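Local coordinates for protein esterase D (Lactobacillus rhamnosus, PDB 3DKR) that probably hydrolyses carboxylic esters, as a member of the alpha/beta-hydrolase fold, at residues I117-S125 with Q185-D195; G104-E112 with F172-V183. All coordinates share one frame; numbering follows the deposited sequence.

Overall arrangement
From the N terminus, the chain builds strands 16-18, 23-28, 51-54 and 94-99, then enters helix 101-113, which carries G104-E112. Strand 119-122 follows. Helices 134-149 and 155-178 come next. The end of the second helix and the turn after it, F172-V183, meet helix 101-113, closing contact 2. A few residues later strand 187-192 pairs with strand 119-122 and closes contact 1. Each contact bridges 59 intervening residues. The two cross, because their segments alternate along the chain. Contact 1 joins neighbouring sheet strands, and contact 2 joins two helices beside the sheet. They touch where I117 packs on A110 and L111 and where Q185 NE2 probably bonds to L111 O.

Contact 1: residues I117-S125 with Q185-D195; sequences ITAGGVFSS and QPTFIGQAGQD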
loop_
_atom_site.group_PDB
_atom_site.type_symbol
_atom_site.label_atom_id
_atom_site.label_comp_id
_atom_site.label_asym_id
_atom_site.label_seq_id
_atom_site.Cartn_x
_atom_site.Cartn_y
_atom_site.Cartn_z
ATOM N N ILE A 117 5.844 13.301 -9.615
ATOM C CA ILE A 117 4.639 12.461 -9.498
ATOM C C ILE A 117 3.349 13.225 -9.829
ATOM O O ILE A 117 3.062 14.270 -9.247
ATOM C CB ILE A 117 4.509 11.845 -8.084
ATOM C CG1 ILE A 117 5.780 11.073 -7.710
ATOM C CG2 ILE A 117 3.280 10.924 -8.024
ATOM C CD1 ILE A 117 5.872 10.684 -6.210
ATOM N N THR A 118 2.558 12.697 -10.756
ATOM C CA THR A 118 1.316 13.357 -11.173
ATOM C C THR A 118 0.229 13.305 -10.108
ATOM O O THR A 118 -0.418 14.311 -9.843
ATOM C CB THR A 118 0.790 12.724 -12.472
ATOM O OG1 THR A 118 1.714 13.025 -13.525
ATOM C CG2 THR A 118 -0.596 13.229 -12.850
ATOM N N ALA A 119 0.015 12.125 -9.523
ATOM C CA ALA A 119 -1.043 11.936 -8.547
ATOM C C ALA A 119 -0.863 10.564 -7.892
ATOM O O ALA A 119 0.041 9.814 -8.253
ATOM C CB ALA A 119 -2.407 12.057 -9.204
ATOM N N GLY A 120 -1.696 10.248 -6.919
ATOM C CA GLY A 120 -1.518 8.984 -6.203
ATOM C C GLY A 120 -2.503 8.890 -5.079
ATOM O O GLY A 120 -3.461 9.648 -5.032
ATOM N N GLY A 121 -2.287 7.952 -4.166
ATOM C CA GLY A 121 -3.204 7.798 -3.047
ATOM C C GLY A 121 -3.170 6.419 -2.424
ATOM O O GLY A 121 -2.171 5.701 -2.522
ATOM N N VAL A 122 -4.268 6.061 -1.773
ATOM C CA VAL A 122 -4.317 4.878 -0.945
ATOM C C VAL A 122 -5.552 4.038 -1.233
ATOM O O VAL A 122 -6.600 4.554 -1.631
ATOM C CB VAL A 122 -4.269 5.231 0.550
ATOM C CG1 VAL A 122 -3.082 6.181 0.849
ATOM C CG2 VAL A 122 -5.588 5.857 1.001
ATOM N N PHE A 123 -5.399 2.742 -1.016
ATOM C CA PHE A 123 -6.493 1.802 -1.102
ATOM C C PHE A 123 -6.932 1.320 0.282
ATOM O O PHE A 123 -7.816 0.450 0.372
ATOM C CB PHE A 123 -6.099 0.581 -1.933
ATOM C CG PHE A 123 -5.603 0.895 -3.324
ATOM C CD1 PHE A 123 -6.071 2.003 -4.031
ATOM C CD2 PHE A 123 -4.710 0.040 -3.942
ATOM C CE1 PHE A 123 -5.621 2.248 -5.324
ATOM C CE2 PHE A 123 -4.279 0.276 -5.225
ATOM C CZ PHE A 123 -4.728 1.377 -5.913
ATOM N N SER A 124 -6.299 1.846 1.329
ATOM C CA SER A 124 -6.784 1.703 2.713
ATOM C C SER A 124 -6.103 2.739 3.600
ATOM O O SER A 124 -5.097 3.352 3.207
ATOM C CB SER A 124 -6.536 0.293 3.258
ATOM O OG SER A 124 -7.377 0.042 4.383
ATOM N N SER A 125 -6.690 2.970 4.769
ATOM C CA SER A 125 -6.160 3.968 5.708
ATOM C C SER A 125 -4.777 3.611 6.219
ATOM O O SER A 125 -4.398 2.446 6.244
ATOM C CB SER A 125 -7.115 4.101 6.879
ATOM O OG SER A 125 -8.326 4.684 6.447
ATOM N N GLN A 185 -0.840 17.369 -5.215
ATOM C CA GLN A 185 -1.371 16.551 -6.290
ATOM C C GLN A 185 -2.786 16.083 -6.004
ATOM O O GLN A 185 -3.168 15.934 -4.829
ATOM C CB GLN A 185 -0.525 15.289 -6.498
ATOM C CG GLN A 185 0.919 15.526 -6.888
ATOM C CD GLN A 185 1.867 15.532 -5.712
ATOM O OE1 GLN A 185 1.476 15.846 -4.588
ATOM N NE2 GLN A 185 3.129 15.180 -5.969
ATOM N N PRO A 186 -3.546 15.781 -7.066
ATOM C CA PRO A 186 -4.767 15.022 -6.893
ATOM C C PRO A 186 -4.487 13.745 -6.086
ATOM O O PRO A 186 -3.485 13.063 -6.345
ATOM C CB PRO A 186 -5.172 14.674 -8.332
ATOM C CG PRO A 186 -4.548 15.743 -9.154
ATOM C CD PRO A 186 -3.295 16.112 -8.484
ATOM N N THR A 187 -5.352 13.457 -5.122
ATOM C CA THR A 187 -5.193 12.284 -4.248
ATOM C C THR A 187 -6.438 11.410 -4.260
ATOM O O THR A 187 -7.563 11.894 -4.118
ATOM C CB THR A 187 -4.885 12.720 -2.820
ATOM O OG1 THR A 187 -3.734 13.566 -2.823
ATOM C CG2 THR A 187 -4.641 11.513 -1.907
ATOM N N PHE A 188 -6.205 10.110 -4.410
ATOM C CA PHE A 188 -7.238 9.084 -4.400
ATOM C C PHE A 188 -7.276 8.436 -3.028
ATOM O O PHE A 188 -6.237 8.095 -2.466
ATOM C CB PHE A 188 -6.921 8.014 -5.454
ATOM C CG PHE A 188 -7.958 6.941 -5.561
ATOM C CD1 PHE A 188 -9.020 7.068 -6.451
ATOM C CD2 PHE A 188 -7.914 5.821 -4.745
ATOM C CE1 PHE A 188 -10.002 6.081 -6.544
ATOM C CE2 PHE A 188 -8.884 4.834 -4.842
ATOM C CZ PHE A 188 -9.941 4.974 -5.734
ATOM N N ILE A 189 -8.482 8.257 -2.500
ATOM C CA ILE A 189 -8.668 7.542 -1.228
ATOM C C ILE A 189 -9.744 6.487 -1.372
ATOM O O ILE A 189 -10.901 6.809 -1.663
ATOM C CB ILE A 189 -9.056 8.479 -0.070
ATOM C CG1 ILE A 189 -7.990 9.554 0.126
ATOM C CG2 ILE A 189 -9.268 7.647 1.211
ATOM C CD1 ILE A 189 -8.320 10.632 1.190
ATOM N N GLY A 190 -9.362 5.221 -1.208
ATOM C CA GLY A 190 -10.305 4.127 -1.154
ATOM C C GLY A 190 -10.217 3.424 0.185
ATOM O O GLY A 190 -9.124 3.243 0.725
ATOM N N GLN A 191 -11.364 3.029 0.730
ATOM C CA GLN A 191 -11.412 2.414 2.051
ATOM C C GLN A 191 -12.531 1.379 2.132
ATOM O O GLN A 191 -13.677 1.678 1.801
ATOM C CB GLN A 191 -11.643 3.494 3.101
ATOM C CG GLN A 191 -11.802 2.983 4.516
ATOM C CD GLN A 191 -10.623 2.184 4.982
ATOM O OE1 GLN A 191 -9.503 2.702 5.039
ATOM N NE2 GLN A 191 -10.868 0.931 5.373
ATOM N N ALA A 192 -12.183 0.186 2.591
ATOM C CA ALA A 192 -13.146 -0.885 2.852
ATOM C C ALA A 192 -14.113 -0.482 3.972
ATOM O O ALA A 192 -13.683 0.046 4.998
ATOM C CB ALA A 192 -12.408 -2.171 3.230
ATOM N N GLY A 193 -15.401 -0.767 3.776
ATOM C CA GLY A 193 -16.446 -0.441 4.767
ATOM C C GLY A 193 -16.639 -1.465 5.884
ATOM O O GLY A 193 -17.386 -1.201 6.839
ATOM N N GLN A 194 -15.997 -2.631 5.776
ATOM C CA GLN A 194 -16.008 -3.650 6.827
ATOM C C GLN A 194 -14.567 -4.062 7.125
ATOM O O GLN A 194 -14.221 -5.235 7.241
ATOM C CB GLN A 194 -16.868 -4.845 6.404
ATOM C CG GLN A 194 -18.331 -4.486 6.173
ATOM C CD GLN A 194 -19.091 -4.168 7.469
ATOM O OE1 GLN A 194 -18.603 -4.414 8.582
ATOM N NE2 GLN A 194 -20.306 -3.616 7.320
ATOM N N ASP A 195 -13.730 -3.048 7.301
ATOM C CA ASP A 195 -12.303 -3.276 7.449
ATOM C C ASP A 195 -11.959 -3.816 8.832
ATOM O O ASP A 195 -12.106 -3.116 9.850
ATOM C CB ASP A 195 -11.518 -1.984 7.193
ATOM C CG ASP A 195 -10.045 -2.248 6.910
ATOM O OD1 ASP A 195 -9.423 -3.059 7.638
ATOM O OD2 ASP A 195 -9.500 -1.642 5.959
HETATM O O HOH W 1 -9.329 -0.858 2.419
#
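V122 makes two backbone hydrogen bonds with the neighbouring strand, one as donor and one as acceptor. Its N donates to F188 O at 2.9 Å, and its O accepts from G190 N, also at 2.9 Å. F188 N reaches back to G120 O, which makes this a parallel ladder. The segments run 20° apart. At the start of the ladder, G120 N makes only a weak bond to P186 O, at 3.4 Å. G121 CA comes within 3.1 Å of F188 O as a CH...O contact. A CB at G121 would collide with that oxygen and be pressed against the preceding carbonyl oxygen.

Beyond the ladder the polar work passes to the amide of Q191. Its chain leaves with CG anti to the backbone N (chi1 176°) and bends at chi2 (58°), which brings OE1 to S125. OE1 accepts S125 N in the carbonyl plane at 2.8 Å and S125 OG from above that plane at 2.7 Å. NE2 donates to A192 O and D195 OD2, and the four bonds fix which way round the amide lies and keep it from turning. D195 OD2 also bonds H226 ND1, so Q191 is a second-shell residue of the predicted triad. Water 1 links F123 O, S124 OG and A192 N.

The side chains of V122 and I189 run alongside each other in one direction, with V122 CG2 4.1 Å from I189 CG2. Those of F123 and F188 cross at about a right angle, with F188 CE2 at the F123 ring edge.

These are adjacent parallel strands in the central sheet of the alpha/beta-hydrolase fold, between strands 94-99 and 216-221, with D195 shortly after strand 187-192. V122 and I189 pack on L206 of helix 202-209, and F188 meets F244 of helix 234-246 edge-to-face.

Contact 2: residues G104-E112 with F172-V183; sequences GIFAMKALE and FATTVAADLNLV
V176 is a knob seated in the hole formed by I105, M108, K109 and E112. Its CG2 rests on K109 CB at 3.7 Å. This is the tight side. M108 is bent at chi2 and chi3, which carries CE against both L180 CD2 and V183 CG2, 3.9 Å from each. E112 CG also packs here, 3.5 Å from V183 CG2. E112 OE2 lies only 2.6 Å from V176 O, a distance at which the carboxyl group is probably protonated and shares its hydrogen with the carbonyl. With an alanine in place of E112, V176 O would probably be left without this mate and V183 CG2 facing a gap.

At the F172 end, the edge of F106 points at the face of F172 in an offset edge-to-face pair, with centroids 5.3 Å apart and planes at 69°.

The looser side is held by water. K109 CG stands anti to the backbone N (chi1 -164°). The chain, straight as far as CE, passes F172 CZ with its CD, and a final bend turns NZ to donate to waters 2 and 3. Water 2 sits over the centre of one face of F172 and donates to F172 O. Water 3 donates to both E112 OE1 and D179 OD2.

Helix 101-113 starts at the predicted nucleophile S101, as in other alpha/beta-hydrolases. The end of helix 155-178, at 38° to it, and the turn that follows pack against it. W78 of helix 74-89 meets K109 by cation-pi, L180 touches helix 202-209, and M108 and L111 reach T187 in strand 187-192.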
loop_
_atom_site.group_PDB
_atom_site.type_symbol
_atom_site.label_atom_id
_atom_site.label_comp_id
_atom_site.label_asym_id
_atom_site.label_seq_id
_atom_site.Cartn_x
_atom_site.Cartn_y
_atom_site.Cartn_z
ATOM N N GLY A 104 0.507 2.563 1.358
ATOM C CA GLY A 104 -0.141 3.885 1.266
ATOM C C GLY A 104 0.517 4.970 2.105
ATOM O O GLY A 104 0.455 6.146 1.761
ATOM N N ILE A 105 1.148 4.589 3.211
ATOM C CA ILE A 105 1.929 5.541 4.004
ATOM C C ILE A 105 3.036 6.072 3.100
ATOM O O ILE A 105 3.259 7.280 3.031
ATOM C CB ILE A 105 2.557 4.873 5.254
ATOM C CG1 ILE A 105 1.465 4.472 6.245
ATOM C CG2 ILE A 105 3.574 5.814 5.964
ATOM C CD1 ILE A 105 1.964 3.440 7.274
ATOM N N PHE A 106 3.712 5.169 2.393
ATOM C CA PHE A 106 4.817 5.567 1.528
ATOM C C PHE A 106 4.326 6.292 0.271
ATOM O O PHE A 106 4.984 7.210 -0.201
ATOM C CB PHE A 106 5.687 4.362 1.182
ATOM C CG PHE A 106 6.148 3.610 2.407
ATOM C CD1 PHE A 106 6.810 4.278 3.421
ATOM C CD2 PHE A 106 5.880 2.255 2.563
ATOM C CE1 PHE A 106 7.227 3.597 4.566
ATOM C CE2 PHE A 106 6.300 1.578 3.692
ATOM C CZ PHE A 106 6.955 2.247 4.696
ATOM N N ALA A 107 3.157 5.906 -0.250
ATOM C CA ALA A 107 2.566 6.637 -1.384
ATOM C C ALA A 107 2.323 8.085 -1.025
ATOM O O ALA A 107 2.626 8.993 -1.801
ATOM C CB ALA A 107 1.257 5.999 -1.839
ATOM N N MET A 108 1.793 8.312 0.174
ATOM C CA MET A 108 1.516 9.676 0.613
ATOM C C MET A 108 2.821 10.421 0.854
ATOM O O MET A 108 2.926 11.597 0.491
ATOM C CB MET A 108 0.605 9.693 1.836
ATOM C CG MET A 108 -0.805 9.163 1.570
ATOM S SD MET A 108 -1.660 9.872 0.125
ATOM C CE MET A 108 -1.459 11.633 0.440
ATOM N N LYS A 109 3.825 9.773 1.444
ATOM C CA LYS A 109 5.098 10.452 1.676
ATOM C C LYS A 109 5.773 10.793 0.338
ATOM O O LYS A 109 6.434 11.828 0.209
ATOM C CB LYS A 109 6.033 9.641 2.571
ATOM C CG LYS A 109 7.173 10.457 3.147
ATOM C CD LYS A 109 8.062 9.623 4.047
ATOM C CE LYS A 109 9.176 10.452 4.675
ATOM N NZ LYS A 109 8.702 11.308 5.804
ATOM N N ALA A 110 5.576 9.931 -0.660
ATOM C CA ALA A 110 6.036 10.207 -2.021
ATOM C C ALA A 110 5.390 11.470 -2.587
ATOM O O ALA A 110 6.084 12.357 -3.100
ATOM C CB ALA A 110 5.757 9.002 -2.920
ATOM N N LEU A 111 4.067 11.575 -2.476
ATOM C CA LEU A 111 3.373 12.782 -2.955
ATOM C C LEU A 111 3.903 14.038 -2.239
ATOM O O LEU A 111 4.065 15.104 -2.856
ATOM C CB LEU A 111 1.858 12.664 -2.793
ATOM C CG LEU A 111 1.190 11.583 -3.644
ATOM C CD1 LEU A 111 -0.299 11.505 -3.349
ATOM C CD2 LEU A 111 1.437 11.820 -5.123
ATOM N N GLU A 112 4.165 13.907 -0.944
ATOM C CA GLU A 112 4.653 15.029 -0.133
ATOM C C GLU A 112 6.078 15.472 -0.480
ATOM O O GLU A 112 6.396 16.660 -0.381
ATOM C CB GLU A 112 4.651 14.640 1.346
ATOM C CG GLU A 112 3.282 14.406 1.966
ATOM C CD GLU A 112 3.327 13.725 3.356
ATOM O OE1 GLU A 112 4.412 13.279 3.800
ATOM O OE2 GLU A 112 2.244 13.673 4.000
ATOM N N PHE A 172 6.571 6.323 12.016
ATOM C CA PHE A 172 6.868 6.800 10.661
ATOM C C PHE A 172 5.621 7.422 10.058
ATOM O O PHE A 172 5.662 8.475 9.404
ATOM C CB PHE A 172 7.326 5.613 9.813
ATOM C CG PHE A 172 7.863 6.007 8.465
ATOM C CD1 PHE A 172 9.224 6.113 8.236
ATOM C CD2 PHE A 172 7.002 6.282 7.426
ATOM C CE1 PHE A 172 9.707 6.495 6.990
ATOM C CE2 PHE A 172 7.488 6.642 6.183
ATOM C CZ PHE A 172 8.824 6.754 5.972
ATOM N N ALA A 173 4.495 6.757 10.277
ATOM C CA ALA A 173 3.209 7.220 9.756
ATOM C C ALA A 173 2.758 8.560 10.365
ATOM O O ALA A 173 2.153 9.392 9.674
ATOM C CB ALA A 173 2.130 6.140 9.966
ATOM N N THR A 174 3.026 8.783 11.655
ATOM C CA THR A 174 2.638 10.067 12.245
ATOM C C THR A 174 3.382 11.225 11.584
ATOM O O THR A 174 2.829 12.306 11.397
ATOM C CB THR A 174 2.846 10.127 13.791
ATOM O OG1 THR A 174 4.221 9.942 14.134
ATOM C CG2 THR A 174 1.958 9.087 14.517
ATOM N N THR A 175 4.627 10.998 11.192
ATOM C CA THR A 175 5.393 12.058 10.530
ATOM C C THR A 175 4.813 12.342 9.146
ATOM O O THR A 175 4.635 13.502 8.756
ATOM C CB THR A 175 6.850 11.681 10.435
ATOM O OG1 THR A 175 7.362 11.556 11.774
ATOM C CG2 THR A 175 7.642 12.726 9.644
ATOM N N VAL A 176 4.492 11.282 8.412
ATOM C CA VAL A 176 3.802 11.442 7.139
ATOM C C VAL A 176 2.486 12.194 7.314
ATOM O O VAL A 176 2.186 13.113 6.548
ATOM C CB VAL A 176 3.577 10.072 6.440
ATOM C CG1 VAL A 176 2.741 10.249 5.161
ATOM C CG2 VAL A 176 4.909 9.417 6.123
ATOM N N ALA A 177 1.725 11.882 8.359
ATOM C CA ALA A 177 0.453 12.554 8.584
ATOM C C ALA A 177 0.658 14.047 8.831
ATOM O O ALA A 177 -0.110 14.860 8.325
ATOM C CB ALA A 177 -0.304 11.931 9.727
ATOM N N ALA A 178 1.702 14.391 9.588
ATOM C CA ALA A 178 1.997 15.802 9.923
ATOM C C ALA A 178 2.387 16.621 8.692
ATOM O O ALA A 178 2.304 17.855 8.718
ATOM C CB ALA A 178 3.083 15.876 10.966
ATOM N N ASP A 179 2.815 15.940 7.634
ATOM C CA ASP A 179 3.236 16.592 6.389
ATOM C C ASP A 179 2.181 16.553 5.282
ATOM O O ASP A 179 2.479 16.907 4.147
ATOM C CB ASP A 179 4.516 15.936 5.853
ATOM C CG ASP A 179 5.772 16.440 6.525
ATOM O OD1 ASP A 179 5.752 17.539 7.147
ATOM O OD2 ASP A 179 6.804 15.745 6.424
ATOM N N LEU A 180 0.963 16.109 5.580
ATOM C CA LEU A 180 -0.075 15.999 4.539
ATOM C C LEU A 180 -0.398 17.357 3.887
ATOM O O LEU A 180 -0.827 17.408 2.728
ATOM C CB LEU A 180 -1.335 15.356 5.085
ATOM C CG LEU A 180 -1.234 13.847 5.335
ATOM C CD1 LEU A 180 -2.429 13.416 6.160
ATOM C CD2 LEU A 180 -1.148 13.055 4.020
ATOM N N ASN A 181 -0.159 18.441 4.620
ATOM C CA ASN A 181 -0.296 19.789 4.054
ATOM C C ASN A 181 0.592 20.014 2.841
ATOM O O ASN A 181 0.330 20.920 2.031
ATOM C CB ASN A 181 -0.009 20.867 5.116
ATOM C CG ASN A 181 1.425 20.873 5.572
ATOM O OD1 ASN A 181 2.251 21.618 5.044
ATOM N ND2 ASN A 181 1.741 20.043 6.573
ATOM N N LEU A 182 1.657 19.227 2.718
ATOM C CA LEU A 182 2.585 19.377 1.596
ATOM C C LEU A 182 2.030 18.835 0.279
ATOM O O LEU A 182 2.562 19.157 -0.799
ATOM C CB LEU A 182 3.917 18.706 1.901
ATOM C CG LEU A 182 4.738 19.274 3.058
ATOM C CD1 LEU A 182 6.033 18.503 3.194
ATOM C CD2 LEU A 182 5.009 20.783 2.843
ATOM N N VAL A 183 0.979 18.019 0.334
ATOM C CA VAL A 183 0.483 17.374 -0.882
ATOM C C VAL A 183 -0.295 18.355 -1.752
ATOM O O VAL A 183 -1.313 18.892 -1.329
ATOM C CB VAL A 183 -0.438 16.184 -0.586
ATOM C CG1 VAL A 183 -0.928 15.545 -1.895
ATOM C CG2 VAL A 183 0.300 15.147 0.260
HETATM O O HOH W 2 8.182 9.613 8.002
HETATM O O HOH W 3 6.703 13.303 5.289
HETATM O O HOH W 4 5.024 18.601 -1.810
#